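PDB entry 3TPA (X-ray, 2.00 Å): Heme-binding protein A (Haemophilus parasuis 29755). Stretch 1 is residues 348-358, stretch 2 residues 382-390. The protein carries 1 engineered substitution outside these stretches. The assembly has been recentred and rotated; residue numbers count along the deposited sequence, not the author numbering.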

# COMPACT_ATOMS: atom_id res chain seq x y z
N PRO A 348 -24.79 -12.22 31.94
CA PRO A 348 -25.62 -13.39 31.61
C PRO A 348 -26.72 -13.07 30.60
O PRO A 348 -27.16 -13.96 29.88
N ASN A 349 -27.15 -11.81 30.54
CA ASN A 349 -28.14 -11.41 29.54
C ASN A 349 -27.54 -10.57 28.41
O ASN A 349 -28.26 -9.92 27.66
N GLY A 350 -26.21 -10.58 28.31
CA GLY A 350 -25.52 -9.77 27.33
C GLY A 350 -25.76 -8.29 27.57
O GLY A 350 -25.85 -7.84 28.72
N PHE A 351 -25.89 -7.53 26.49
CA PHE A 351 -26.02 -6.08 26.59
C PHE A 351 -26.38 -5.47 25.23
O PHE A 351 -26.46 -6.16 24.22
N GLU A 352 -26.62 -4.16 25.21
CA GLU A 352 -26.93 -3.49 23.96
C GLU A 352 -25.72 -2.68 23.51
O GLU A 352 -24.98 -2.15 24.34
N THR A 353 -25.54 -2.58 22.21
CA THR A 353 -24.39 -1.86 21.66
C THR A 353 -24.72 -1.41 20.23
O THR A 353 -25.87 -1.46 19.81
N GLU A 354 -23.71 -0.97 19.48
CA GLU A 354 -23.91 -0.50 18.12
C GLU A 354 -22.80 -1.00 17.22
O GLU A 354 -21.66 -1.16 17.65
N ILE A 355 -23.13 -1.23 15.96
CA ILE A 355 -22.11 -1.51 14.95
C ILE A 355 -22.15 -0.39 13.91
O ILE A 355 -23.12 -0.26 13.16
N TRP A 356 -21.11 0.42 13.89
CA TRP A 356 -20.99 1.48 12.90
C TRP A 356 -20.61 0.91 11.54
O TRP A 356 -19.53 0.34 11.37
N VAL A 357 -21.51 1.07 10.56
CA VAL A 357 -21.26 0.60 9.19
C VAL A 357 -20.47 1.63 8.38
O VAL A 357 -20.80 2.81 8.39
N GLN A 358 -19.42 1.18 7.69
CA GLN A 358 -18.63 2.07 6.84
C GLN A 358 -19.41 2.42 5.57
O GLN A 358 -19.84 1.54 4.84
N ILE A 382 -26.25 -14.51 21.03
CA ILE A 382 -25.62 -14.63 22.35
C ILE A 382 -26.04 -13.51 23.29
O ILE A 382 -25.42 -13.28 24.31
N GLY A 383 -27.11 -12.82 22.92
CA GLY A 383 -27.69 -11.80 23.78
C GLY A 383 -27.09 -10.42 23.63
O GLY A 383 -27.39 -9.52 24.41
N VAL A 384 -26.23 -10.25 22.62
CA VAL A 384 -25.67 -8.92 22.35
C VAL A 384 -26.51 -8.24 21.28
O VAL A 384 -26.51 -8.66 20.11
N LYS A 385 -27.22 -7.18 21.67
CA LYS A 385 -28.15 -6.52 20.76
C LYS A 385 -27.51 -5.29 20.15
O LYS A 385 -27.51 -4.21 20.75
N ALA A 386 -26.97 -5.46 18.95
CA ALA A 386 -26.21 -4.41 18.29
C ALA A 386 -26.99 -3.81 17.11
O ALA A 386 -27.23 -4.49 16.11
N LYS A 387 -27.38 -2.56 17.25
CA LYS A 387 -28.04 -1.82 16.18
C LYS A 387 -27.03 -1.37 15.13
O LYS A 387 -25.95 -0.88 15.48
N LEU A 388 -27.36 -1.52 13.85
CA LEU A 388 -26.51 -1.00 12.78
C LEU A 388 -26.69 0.50 12.70
O LEU A 388 -27.81 1.00 12.69
N VAL A 389 -25.58 1.22 12.65
CA VAL A 389 -25.59 2.67 12.69
C VAL A 389 -24.93 3.23 11.45
O VAL A 389 -23.81 2.84 11.09
N THR A 390 -25.63 4.14 10.79
CA THR A 390 -25.17 4.74 9.54
C THR A 390 -24.73 6.18 9.76
O THR A 390 -25.34 6.92 10.53

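The two stretches run side by side as parallel strands, so their side chains alternate between the two faces of the sheet. The apolar centre lies on the face shared by Phe351, Thr353, Ile355, Val384, Ala386 and Leu388. Ile355 (m, then t) spans two neighbours: its CD1 lies 3.7 Å from CB of Ala386, and its CB lies 3.9 Å from CD2 of Leu388, whose m, t rotamer brings the end of the side chain closer to the opposing strand. Thr353, in the t rotamer, directs its methyl into the same row, with CG2 3.6 Å from Ala386 CB and 3.7 Å from Val384 CG1. At one end Phe351 (p, chi2 92°) receives Val384 CG2 over a ring face, 4.3 Å from the ring centroid; Val384 is t. Beyond the other end, Val357 (t) points toward the second stretch, its CG2 4.2 Å from Leu388 CB.

On the reverse face, Val389 (t) covers the indole of Trp356 (m, chi2 33°), its CG1 standing 4.2 Å from the centroid of the five-membered ring and nearly along the ring normal. The indole is also tied within its own strand, as Trp356 NE1 donates to Glu354 OE1 at 3.2 Å. The other carboxylate oxygen, Glu354 OE2, lies 3.5 Å from Val389 CG2.

Farther along this face the packing becomes polar and exposed. Glu352 (m, t) meets Lys385 through aliphatic carbons, CG to CB at 4.2 Å. Lys385, m at chi1 and off-rotamer at chi2, curls back so that its NZ donates to Gly383 O at 3.0 Å and lies 2.8 Å from Asn349 O. The end of Lys387 leads off. Water 1 lies 3.0 Å from Pro348 O and 2.9 Å from Ile382 O; water 2 donates to Val357 O and Val389 O, both at 2.7 Å, bridging the backbones.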

# COMPACT_ATOMS: atom_id res chain seq x y z
CB PRO A 348 -26.23 -13.78 32.96
CG PRO A 348 -26.23 -12.53 33.77
CD PRO A 348 -25.02 -11.75 33.32
CB ASN A 349 -29.29 -10.63 30.20
CG ASN A 349 -29.88 -11.35 31.39
OD1 ASN A 349 -30.20 -12.54 31.31
ND2 ASN A 349 -30.00 -10.65 32.51
CB PHE A 351 -24.71 -5.47 27.12
CG PHE A 351 -23.50 -5.80 26.28
CD1 PHE A 351 -23.09 -4.95 25.26
CD2 PHE A 351 -22.77 -6.96 26.50
CE1 PHE A 351 -21.98 -5.25 24.49
CE2 PHE A 351 -21.66 -7.26 25.73
CZ PHE A 351 -21.27 -6.41 24.72
CB GLU A 352 -28.15 -2.56 24.10
CG GLU A 352 -29.44 -3.24 24.56
CD GLU A 352 -30.53 -2.23 24.88
OE1 GLU A 352 -30.21 -1.19 25.49
OE2 GLU A 352 -31.70 -2.45 24.50
CB THR A 353 -23.10 -2.70 21.72
OG1 THR A 353 -21.98 -1.90 21.33
CG2 THR A 353 -23.19 -3.94 20.82
CB GLU A 354 -23.89 1.03 18.06
CG GLU A 354 -24.96 1.75 18.85
CD GLU A 354 -24.84 3.27 18.72
OE1 GLU A 354 -23.70 3.79 18.82
OE2 GLU A 354 -25.87 3.94 18.49
CB ILE A 355 -22.33 -2.85 14.27
CG1 ILE A 355 -22.19 -4.01 15.26
CG2 ILE A 355 -21.35 -3.02 13.10
CD1 ILE A 355 -22.81 -5.31 14.74
CB TRP A 356 -19.96 2.51 13.36
CG TRP A 356 -20.46 3.32 14.53
CD1 TRP A 356 -21.29 2.89 15.53
CD2 TRP A 356 -20.21 4.71 14.78
NE1 TRP A 356 -21.55 3.92 16.40
CE2 TRP A 356 -20.89 5.04 15.97
CE3 TRP A 356 -19.45 5.70 14.14
CZ2 TRP A 356 -20.85 6.33 16.52
CZ3 TRP A 356 -19.41 6.96 14.69
CH2 TRP A 356 -20.11 7.27 15.87
CB VAL A 357 -22.59 0.28 8.46
CG1 VAL A 357 -22.33 -0.17 7.03
CG2 VAL A 357 -23.38 -0.77 9.22
CB GLN A 358 -17.27 1.44 6.50
CG GLN A 358 -16.46 2.27 5.53
CD GLN A 358 -15.00 1.87 5.45
OE1 GLN A 358 -14.38 1.55 6.45
NE2 GLN A 358 -14.45 1.91 4.25
CB ILE A 382 -24.08 -14.72 22.29
CG1 ILE A 382 -23.48 -13.39 21.83
CG2 ILE A 382 -23.65 -15.88 21.41
CD1 ILE A 382 -21.97 -13.33 22.01
CB VAL A 384 -24.21 -8.97 21.87
CG1 VAL A 384 -23.77 -7.60 21.35
CG2 VAL A 384 -23.30 -9.44 22.99
CB LYS A 385 -29.42 -6.10 21.50
CG LYS A 385 -30.16 -7.25 22.18
CD LYS A 385 -29.83 -7.33 23.66
CE LYS A 385 -30.53 -8.51 24.32
NZ LYS A 385 -29.97 -8.81 25.67
CB ALA A 386 -24.87 -4.96 17.82
CB LYS A 387 -28.76 -0.61 16.78
CG LYS A 387 -29.73 0.07 15.83
CD LYS A 387 -30.52 1.15 16.55
CE LYS A 387 -31.58 1.75 15.65
NZ LYS A 387 -32.81 2.05 16.44
CB LEU A 388 -26.84 -1.64 11.44
CG LEU A 388 -26.69 -3.16 11.37
CD1 LEU A 388 -26.65 -3.60 9.92
CD2 LEU A 388 -25.43 -3.59 12.08
CB VAL A 389 -24.88 3.21 13.95
CG1 VAL A 389 -24.74 4.73 13.88
CG2 VAL A 389 -25.62 2.79 15.20
CB THR A 390 -26.31 4.70 8.50
OG1 THR A 390 -26.72 3.34 8.29
CG2 THR A 390 -25.86 5.31 7.18
O HOH W 1 -26.43 -13.91 27.00
O HOH W 2 -21.58 4.27 10.54